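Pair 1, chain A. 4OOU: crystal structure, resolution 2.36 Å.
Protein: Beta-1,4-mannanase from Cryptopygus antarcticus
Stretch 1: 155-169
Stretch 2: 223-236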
# COMPACT_ATOMS: atom_id res chain seq x y z
N TYR A 155 -10.58 17.55 0.34
CA TYR A 155 -9.90 16.45 -0.36
C TYR A 155 -10.89 15.34 -0.63
O TYR A 155 -11.06 14.88 -1.76
CB TYR A 155 -8.70 15.89 0.40
CG TYR A 155 -8.17 14.61 -0.23
CD1 TYR A 155 -7.60 14.62 -1.51
CD2 TYR A 155 -8.25 13.39 0.43
CE1 TYR A 155 -7.13 13.45 -2.10
CE2 TYR A 155 -7.80 12.22 -0.16
CZ TYR A 155 -7.23 12.25 -1.42
OH TYR A 155 -6.77 11.07 -2.00
N ILE A 156 -11.57 14.94 0.42
CA ILE A 156 -12.52 13.86 0.34
C ILE A 156 -13.57 14.12 -0.72
O ILE A 156 -13.82 13.27 -1.57
CB ILE A 156 -13.16 13.58 1.72
CG1 ILE A 156 -12.09 12.94 2.63
CG2 ILE A 156 -14.37 12.65 1.59
CD1 ILE A 156 -12.36 12.97 4.11
N ASN A 157 -14.15 15.32 -0.69
CA ASN A 157 -15.38 15.58 -1.45
C ASN A 157 -15.12 15.89 -2.89
O ASN A 157 -15.82 15.37 -3.79
CB ASN A 157 -16.18 16.67 -0.75
CG ASN A 157 -16.66 16.22 0.63
OD1 ASN A 157 -16.73 15.02 0.92
ND2 ASN A 157 -16.95 17.18 1.50
N ASN A 158 -14.06 16.65 -3.11
CA ASN A 158 -13.70 17.12 -4.44
C ASN A 158 -12.71 16.29 -5.22
O ASN A 158 -12.48 16.52 -6.42
CB ASN A 158 -13.14 18.53 -4.31
CG ASN A 158 -14.20 19.52 -3.93
OD1 ASN A 158 -15.39 19.33 -4.24
ND2 ASN A 158 -13.79 20.57 -3.25
N ALA A 159 -12.08 15.33 -4.54
CA ALA A 159 -11.18 14.43 -5.23
C ALA A 159 -11.55 13.00 -4.93
O ALA A 159 -11.91 12.26 -5.84
CB ALA A 159 -9.74 14.72 -4.85
N LEU A 160 -11.53 12.60 -3.66
CA LEU A 160 -11.47 11.15 -3.33
C LEU A 160 -12.76 10.37 -3.59
O LEU A 160 -12.76 9.41 -4.33
CB LEU A 160 -10.97 10.94 -1.91
CG LEU A 160 -10.80 9.47 -1.52
CD1 LEU A 160 -9.63 8.88 -2.25
CD2 LEU A 160 -10.67 9.35 -0.01
N THR A 161 -13.85 10.78 -2.95
CA THR A 161 -15.16 10.23 -3.24
C THR A 161 -15.35 10.08 -4.78
O THR A 161 -15.68 9.00 -5.28
CB THR A 161 -16.26 11.04 -2.55
OG1 THR A 161 -16.06 11.03 -1.13
CG2 THR A 161 -17.60 10.46 -2.85
N PRO A 162 -15.09 11.15 -5.55
CA PRO A 162 -15.26 10.96 -7.00
C PRO A 162 -14.31 9.93 -7.62
O PRO A 162 -14.69 9.22 -8.57
CB PRO A 162 -15.04 12.36 -7.60
CG PRO A 162 -14.83 13.29 -6.46
CD PRO A 162 -15.07 12.57 -5.16
N MET A 163 -13.09 9.86 -7.11
CA MET A 163 -12.15 8.81 -7.57
C MET A 163 -12.67 7.40 -7.21
O MET A 163 -12.65 6.48 -8.02
CB MET A 163 -10.77 9.00 -6.93
CG MET A 163 -9.94 10.12 -7.51
SD MET A 163 -8.34 10.06 -6.64
CE MET A 163 -8.67 11.40 -5.56
N VAL A 164 -13.16 7.25 -5.98
CA VAL A 164 -13.66 5.96 -5.55
C VAL A 164 -14.85 5.55 -6.39
O VAL A 164 -14.98 4.38 -6.76
CB VAL A 164 -14.08 5.95 -4.07
CG1 VAL A 164 -14.43 4.52 -3.65
CG2 VAL A 164 -12.97 6.51 -3.16
N ASN A 165 -15.73 6.50 -6.69
CA ASN A 165 -17.00 6.13 -7.33
C ASN A 165 -16.80 5.73 -8.77
O ASN A 165 -17.49 4.85 -9.29
CB ASN A 165 -18.05 7.24 -7.17
CG ASN A 165 -18.76 7.14 -5.83
OD1 ASN A 165 -19.27 6.08 -5.49
ND2 ASN A 165 -18.75 8.23 -5.05
N ALA A 166 -15.79 6.33 -9.41
CA ALA A 166 -15.49 5.98 -10.80
C ALA A 166 -14.71 4.69 -10.91
O ALA A 166 -14.82 4.01 -11.89
CB ALA A 166 -14.76 7.12 -11.47
N LEU A 167 -13.91 4.34 -9.91
CA LEU A 167 -13.00 3.20 -10.07
C LEU A 167 -13.43 1.90 -9.36
O LEU A 167 -12.76 0.85 -9.50
CB LEU A 167 -11.61 3.61 -9.60
CG LEU A 167 -10.93 4.82 -10.24
CD1 LEU A 167 -9.59 5.00 -9.53
CD2 LEU A 167 -10.74 4.72 -11.75
N LYS A 168 -14.54 1.96 -8.63
CA LYS A 168 -14.97 0.87 -7.77
C LYS A 168 -15.64 -0.29 -8.51
O LYS A 168 -15.99 -1.28 -7.91
CB LYS A 168 -15.95 1.40 -6.74
CG LYS A 168 -17.23 1.92 -7.35
CD LYS A 168 -18.27 2.14 -6.27
CE LYS A 168 -19.61 2.53 -6.87
NZ LYS A 168 -20.40 3.26 -5.85
N SER A 169 -15.86 -0.17 -9.80
CA SER A 169 -16.44 -1.26 -10.55
C SER A 169 -15.33 -2.00 -11.27
O SER A 169 -15.58 -2.83 -12.13
CB SER A 169 -17.46 -0.72 -11.55
OG SER A 169 -16.88 0.31 -12.32
N ASN A 223 -8.02 7.39 9.40
CA ASN A 223 -9.40 7.01 9.76
C ASN A 223 -10.44 7.71 8.89
O ASN A 223 -11.25 7.04 8.22
CB ASN A 223 -9.65 7.29 11.26
CG ASN A 223 -11.05 6.90 11.72
OD1 ASN A 223 -11.76 7.72 12.33
ND2 ASN A 223 -11.45 5.64 11.45
N TRP A 224 -10.38 9.04 8.85
CA TRP A 224 -11.33 9.79 8.04
C TRP A 224 -11.26 9.36 6.59
O TRP A 224 -12.30 9.23 5.94
CB TRP A 224 -11.07 11.29 8.11
CG TRP A 224 -11.52 11.92 9.36
CD1 TRP A 224 -11.42 11.41 10.60
CD2 TRP A 224 -12.10 13.23 9.51
NE1 TRP A 224 -11.90 12.29 11.53
CE2 TRP A 224 -12.32 13.42 10.89
CE3 TRP A 224 -12.46 14.25 8.62
CZ2 TRP A 224 -12.89 14.60 11.41
CZ3 TRP A 224 -13.03 15.43 9.14
CH2 TRP A 224 -13.24 15.59 10.53
N ILE A 225 -10.05 9.14 6.08
CA ILE A 225 -9.91 8.83 4.67
C ILE A 225 -10.48 7.46 4.30
O ILE A 225 -11.22 7.33 3.32
CB ILE A 225 -8.47 8.99 4.20
CG1 ILE A 225 -8.07 10.46 4.25
CG2 ILE A 225 -8.31 8.50 2.77
CD1 ILE A 225 -6.57 10.69 4.11
N SER A 226 -10.15 6.44 5.10
CA SER A 226 -10.73 5.09 4.94
C SER A 226 -12.25 5.15 5.04
O SER A 226 -12.98 4.50 4.27
CB SER A 226 -10.21 4.17 6.03
OG SER A 226 -10.76 2.87 5.91
N SER A 227 -12.73 5.94 5.99
CA SER A 227 -14.14 5.95 6.21
C SER A 227 -14.82 6.31 4.91
O SER A 227 -15.85 5.72 4.58
CB SER A 227 -14.57 6.90 7.32
OG SER A 227 -16.00 6.91 7.36
N ALA A 228 -14.24 7.26 4.18
CA ALA A 228 -14.93 7.84 3.04
C ALA A 228 -14.82 6.95 1.80
O ALA A 228 -15.75 6.88 0.94
CB ALA A 228 -14.42 9.24 2.78
N ILE A 229 -13.69 6.26 1.70
CA ILE A 229 -13.56 5.20 0.69
C ILE A 229 -14.63 4.11 0.92
O ILE A 229 -15.35 3.70 -0.00
CB ILE A 229 -12.18 4.52 0.74
CG1 ILE A 229 -11.07 5.56 0.47
CG2 ILE A 229 -12.14 3.38 -0.28
CD1 ILE A 229 -9.66 5.07 0.68
N HIS A 230 -14.71 3.61 2.15
CA HIS A 230 -15.71 2.61 2.47
C HIS A 230 -17.11 3.18 2.23
O HIS A 230 -17.94 2.50 1.67
CB HIS A 230 -15.56 2.10 3.91
CG HIS A 230 -14.30 1.32 4.16
ND1 HIS A 230 -13.96 0.20 3.43
CD2 HIS A 230 -13.33 1.47 5.09
CE1 HIS A 230 -12.82 -0.29 3.89
NE2 HIS A 230 -12.42 0.46 4.91
N ASN A 231 -17.36 4.43 2.63
CA ASN A 231 -18.67 5.07 2.37
C ASN A 231 -19.07 4.94 0.89
O ASN A 231 -20.21 4.64 0.56
CB ASN A 231 -18.71 6.57 2.77
CG ASN A 231 -18.74 6.80 4.29
OD1 ASN A 231 -18.22 7.81 4.77
ND2 ASN A 231 -19.29 5.87 5.04
N ALA A 232 -18.11 5.16 0.02
CA ALA A 232 -18.36 5.21 -1.41
C ALA A 232 -18.39 3.82 -2.04
O ALA A 232 -19.17 3.57 -2.95
CB ALA A 232 -17.30 6.10 -2.08
N ASP A 233 -17.47 2.95 -1.58
CA ASP A 233 -17.34 1.55 -2.05
C ASP A 233 -17.23 0.60 -0.86
O ASP A 233 -16.17 0.50 -0.23
CB ASP A 233 -16.13 1.36 -2.98
CG ASP A 233 -15.92 -0.09 -3.38
OD1 ASP A 233 -16.89 -0.89 -3.27
OD2 ASP A 233 -14.79 -0.44 -3.81
N SER A 234 -18.33 -0.08 -0.57
CA SER A 234 -18.46 -0.80 0.69
C SER A 234 -17.44 -1.92 0.73
O SER A 234 -16.84 -2.13 1.78
CB SER A 234 -19.89 -1.36 0.90
OG SER A 234 -20.28 -2.20 -0.18
N LYS A 235 -17.25 -2.62 -0.39
CA LYS A 235 -16.29 -3.75 -0.46
C LYS A 235 -14.81 -3.40 -0.71
O LYS A 235 -13.96 -4.29 -0.77
CB LYS A 235 -16.71 -4.81 -1.49
CG LYS A 235 -16.93 -4.33 -2.91
CD LYS A 235 -15.74 -3.71 -3.61
CE LYS A 235 -16.08 -3.46 -5.07
NZ LYS A 235 -15.21 -2.47 -5.74
N ALA A 236 -14.50 -2.11 -0.87
CA ALA A 236 -13.12 -1.67 -1.08
C ALA A 236 -12.16 -2.04 0.09
O ALA A 236 -12.52 -2.05 1.29
CB ALA A 236 -13.06 -0.17 -1.38
O HOH W 1 -17.88 8.79 -0.33

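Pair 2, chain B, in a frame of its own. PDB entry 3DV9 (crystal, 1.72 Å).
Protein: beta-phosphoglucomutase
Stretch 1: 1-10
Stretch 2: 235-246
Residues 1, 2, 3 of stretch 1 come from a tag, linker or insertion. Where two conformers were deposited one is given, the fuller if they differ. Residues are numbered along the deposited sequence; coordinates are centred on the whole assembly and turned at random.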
# COMPACT_ATOMS: atom_id res chain seq x y z
N SER B 1 8.11 -19.51 -8.66
CA SER B 1 7.23 -19.48 -9.87
C SER B 1 7.94 -18.96 -11.10
O SER B 1 7.34 -18.22 -11.87
CB SER B 1 5.97 -18.62 -9.63
OG SER B 1 5.01 -19.22 -8.80
N ASN B 2 9.19 -19.36 -11.31
CA ASN B 2 9.97 -18.90 -12.48
C ASN B 2 9.23 -18.55 -13.79
O ASN B 2 9.25 -17.38 -14.21
CB ASN B 2 11.14 -19.85 -12.74
CG ASN B 2 11.97 -19.42 -13.93
OD1 ASN B 2 12.05 -20.15 -14.93
ND2 ASN B 2 12.55 -18.22 -13.86
N ALA B 3 8.61 -19.53 -14.46
CA ALA B 3 7.93 -19.25 -15.73
C ALA B 3 6.71 -18.33 -15.56
O ALA B 3 6.45 -17.48 -16.42
CB ALA B 3 7.55 -20.55 -16.48
N MSE B 4 5.97 -18.49 -14.47
CA MSE B 4 4.87 -17.56 -14.15
C MSE B 4 5.38 -16.12 -13.99
O MSE B 4 4.70 -15.17 -14.43
CB MSE B 4 4.11 -17.96 -12.87
CG MSE B 4 3.66 -19.41 -12.84
SE MSE B 4 2.51 -19.88 -14.36
CE MSE B 4 0.96 -18.88 -13.72
N PHE B 5 6.55 -15.95 -13.36
CA PHE B 5 7.16 -14.60 -13.20
C PHE B 5 7.50 -13.98 -14.57
O PHE B 5 7.17 -12.83 -14.83
CB PHE B 5 8.39 -14.63 -12.27
CG PHE B 5 8.10 -15.08 -10.84
CD1 PHE B 5 6.80 -15.13 -10.30
CD2 PHE B 5 9.18 -15.39 -9.98
CE1 PHE B 5 6.59 -15.54 -8.96
CE2 PHE B 5 8.97 -15.79 -8.67
CZ PHE B 5 7.67 -15.85 -8.14
N LYS B 6 8.12 -14.76 -15.44
CA LYS B 6 8.48 -14.33 -16.79
C LYS B 6 7.23 -13.88 -17.57
O LYS B 6 7.27 -12.87 -18.28
CB LYS B 6 9.17 -15.47 -17.53
CG LYS B 6 10.62 -15.76 -17.07
CD LYS B 6 11.51 -14.52 -17.23
CE LYS B 6 12.98 -14.85 -17.10
NZ LYS B 6 13.79 -13.60 -17.07
N GLU B 7 6.15 -14.67 -17.50
CA GLU B 7 4.89 -14.30 -18.19
C GLU B 7 4.42 -12.91 -17.72
O GLU B 7 4.18 -12.02 -18.53
CB GLU B 7 3.80 -15.35 -17.96
CG GLU B 7 2.46 -14.98 -18.54
CD GLU B 7 1.27 -15.76 -17.98
OE1 GLU B 7 1.25 -16.18 -16.76
OE2 GLU B 7 0.33 -15.98 -18.79
N ALA B 8 4.34 -12.73 -16.40
CA ALA B 8 3.92 -11.45 -15.84
C ALA B 8 4.87 -10.35 -16.30
O ALA B 8 4.42 -9.31 -16.75
CB ALA B 8 3.89 -11.52 -14.30
N ILE B 9 6.17 -10.59 -16.18
CA ILE B 9 7.16 -9.58 -16.57
C ILE B 9 7.00 -9.21 -18.04
O ILE B 9 6.94 -8.03 -18.37
CB ILE B 9 8.59 -10.03 -16.21
CG1 ILE B 9 8.74 -10.09 -14.67
CG2 ILE B 9 9.66 -9.07 -16.78
CD1 ILE B 9 9.88 -10.98 -14.25
N ASN B 10 6.95 -10.22 -18.90
CA ASN B 10 6.90 -9.96 -20.34
C ASN B 10 5.63 -9.28 -20.78
O ASN B 10 5.66 -8.42 -21.67
CB ASN B 10 7.21 -11.21 -21.14
CG ASN B 10 8.67 -11.57 -21.07
OD1 ASN B 10 9.56 -10.68 -21.17
ND2 ASN B 10 8.96 -12.85 -20.86
N LYS B 235 9.67 -15.56 0.56
CA LYS B 235 10.27 -16.82 0.10
C LYS B 235 10.61 -16.79 -1.40
O LYS B 235 11.57 -17.42 -1.86
CB LYS B 235 9.29 -17.95 0.35
CG LYS B 235 9.77 -19.31 -0.05
CD LYS B 235 8.83 -20.39 0.46
CE LYS B 235 7.40 -20.21 -0.05
NZ LYS B 235 6.43 -21.18 0.59
N ASN B 236 9.78 -16.07 -2.13
CA ASN B 236 9.90 -15.95 -3.57
C ASN B 236 10.80 -14.81 -4.06
O ASN B 236 11.02 -14.67 -5.27
CB ASN B 236 8.51 -15.81 -4.15
CG ASN B 236 7.81 -17.14 -4.25
OD1 ASN B 236 8.04 -17.90 -5.19
ND2 ASN B 236 6.97 -17.45 -3.27
N TRP B 237 11.34 -14.03 -3.13
CA TRP B 237 12.10 -12.83 -3.53
C TRP B 237 13.30 -13.17 -4.47
O TRP B 237 13.50 -12.56 -5.54
CB TRP B 237 12.59 -12.04 -2.29
CG TRP B 237 13.40 -10.92 -2.80
CD1 TRP B 237 14.73 -10.80 -2.77
CD2 TRP B 237 12.89 -9.80 -3.56
NE1 TRP B 237 15.12 -9.64 -3.43
CE2 TRP B 237 14.00 -9.02 -3.93
CE3 TRP B 237 11.60 -9.40 -3.97
CZ2 TRP B 237 13.87 -7.83 -4.69
CZ3 TRP B 237 11.47 -8.22 -4.72
CH2 TRP B 237 12.60 -7.45 -5.07
N GLU B 238 14.12 -14.12 -4.06
CA GLU B 238 15.32 -14.50 -4.85
C GLU B 238 14.97 -14.87 -6.29
O GLU B 238 15.59 -14.35 -7.24
CB GLU B 238 16.09 -15.62 -4.14
CG GLU B 238 16.53 -15.19 -2.71
CD GLU B 238 15.63 -15.71 -1.56
OE1 GLU B 238 14.42 -15.29 -1.42
OE2 GLU B 238 16.18 -16.57 -0.79
N THR B 239 13.95 -15.71 -6.44
CA THR B 239 13.47 -16.17 -7.78
C THR B 239 12.90 -15.00 -8.56
O THR B 239 13.09 -14.89 -9.78
CB THR B 239 12.42 -17.27 -7.61
OG1 THR B 239 13.04 -18.36 -6.91
CG2 THR B 239 11.86 -17.79 -8.99
N LEU B 240 12.20 -14.11 -7.86
CA LEU B 240 11.58 -13.00 -8.55
C LEU B 240 12.66 -12.03 -9.02
O LEU B 240 12.65 -11.60 -10.19
CB LEU B 240 10.58 -12.31 -7.60
CG LEU B 240 9.95 -11.05 -8.18
CD1 LEU B 240 9.15 -11.33 -9.44
CD2 LEU B 240 9.10 -10.37 -7.11
N GLN B 241 13.58 -11.64 -8.12
CA GLN B 241 14.66 -10.73 -8.52
C GLN B 241 15.47 -11.29 -9.71
O GLN B 241 15.81 -10.55 -10.65
CB GLN B 241 15.59 -10.40 -7.33
CG GLN B 241 16.52 -9.22 -7.62
CD GLN B 241 17.58 -9.04 -6.55
OE1 GLN B 241 17.64 -9.82 -5.59
NE2 GLN B 241 18.46 -8.04 -6.71
N SER B 242 15.74 -12.60 -9.67
CA SER B 242 16.40 -13.28 -10.78
C SER B 242 15.61 -13.18 -12.10
O SER B 242 16.21 -12.89 -13.16
CB SER B 242 16.68 -14.75 -10.44
OG SER B 242 17.37 -15.40 -11.49
N ALA B 243 14.29 -13.39 -12.04
CA ALA B 243 13.39 -13.31 -13.20
C ALA B 243 13.40 -11.92 -13.82
O ALA B 243 13.26 -11.76 -15.02
CB ALA B 243 11.94 -13.67 -12.79
N LEU B 244 13.56 -10.93 -12.96
CA LEU B 244 13.54 -9.51 -13.33
C LEU B 244 14.84 -9.04 -13.98
O LEU B 244 14.86 -8.01 -14.67
CB LEU B 244 13.25 -8.67 -12.07
CG LEU B 244 11.79 -8.66 -11.61
CD1 LEU B 244 11.67 -8.19 -10.13
CD2 LEU B 244 10.92 -7.80 -12.56
N LYS B 245 15.92 -9.79 -13.74
CA LYS B 245 17.23 -9.44 -14.27
C LYS B 245 17.33 -9.98 -15.69
O LYS B 245 17.31 -11.18 -15.89
CB LYS B 245 18.34 -10.06 -13.40
CG LYS B 245 18.85 -9.17 -12.26
CD LYS B 245 20.09 -9.77 -11.55
CE LYS B 245 19.87 -10.04 -10.04
NZ LYS B 245 19.18 -11.35 -9.65
N GLN B 246 17.46 -9.08 -16.68
CA GLN B 246 17.48 -9.47 -18.10
C GLN B 246 18.78 -10.15 -18.56
O GLN B 246 19.88 -9.60 -18.45
CB GLN B 246 17.10 -8.29 -19.01
CG GLN B 246 18.21 -7.25 -19.28
CD GLN B 246 17.92 -6.34 -20.49
OE1 GLN B 246 18.50 -5.26 -20.62
NE2 GLN B 246 17.03 -6.78 -21.38
O HOH W 2 13.41 -16.96 -11.60
O HOH W 3 16.34 -13.41 -16.15

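The sharpest difference lies at one matched position near the middle of the interface, held by Val A164 in pair 1 and by Phe B5 in pair 2. Valine fills its place with two short branches: CG1 lies 3.6 Å from CB of Ala A232 and 3.7 Å from CB of Asp A233, while CG2 reaches to 4.2 Å from CG1 of Ile A229. Phenylalanine instead sends a ring along the partner helix as a knob, seated among Asn B236, Thr B239, Leu B240 and Ala B243. CD1 of Leu B240 covers one face of the ring; Asn B236 OD1 and Ala B243 CB lie at its edge, and the ring's CE2 comes within 3.5 Å of CG2 of Thr B239.

These different side chains stand on nearly the same backbone. In each pair two helices run in broadly the same direction, crossing at -39° in pair 1 and -45° in pair 2, with axes approaching to 9.1 and 9.4 Å. The central residues superpose with an RMSD of 0.4 Å. The identical residue that lies within the contact in both pairs is alanine, Ala A232 matching Ala B243, whose CA atoms fall 0.2 Å apart. In both pairs this alanine points toward the other helix, and its single methyl suits a site where the backbones come near: the CA atoms of Asn A165 and Ala A232 are 6.1 Å apart, those of Lys B6 and Ala B243 6.2 Å. Beside it, Ile A229 matches Leu B240, each a branched aliphatic residue set sideways to the interface and packing against the valine or the phenylalanine.

The space the phenylalanine ring takes up in pair 2 is approached differently in pair 1. There Leu A160 places CD2 3.7 Å from CG2 of Ile A225 and 3.8 Å from CG1 of Ile A229. Its counterpart, Ser B1, is a tag residue and supplies no comparable apolar group. Thr A161 and Asn B2, the latter also from the tag, match as well, and each is linked by water to the opposite helix: water 1 joins OG1 of Thr A161 to O of Ala A228, and water 2 joins ND2 of Asn B2 to O of Thr B239, the match of Ala A228.

Both pairs also use a lysine to satisfy the carbonyl of the shared alanine, but from different positions. Lys B6 has a long, flexible chain that starts sideways and brings NZ 2.8 Å from O of Ala B243, a hydrogen bond. Its match, Asn A165, brings OD1 to 3.6 Å from O of Ala A232, two acceptors that cannot bond to each other; Lys A168, three residues on, donates from NZ to both, at 3.2 Å to O of Ala A232 and 3.1 Å to OD1 of Asn A165. Lys A168 matches Ile B9, which makes an apolar contact instead, CD1 lying 3.7 Å from both CB of Ala B243 and CD2 of Leu B244. Asp A233, matched to Leu B244, holds Lys A235 in a salt bridge, OD2 to NZ 2.8 Å, and that NZ also donates to O of Lys A168 at 2.6 Å.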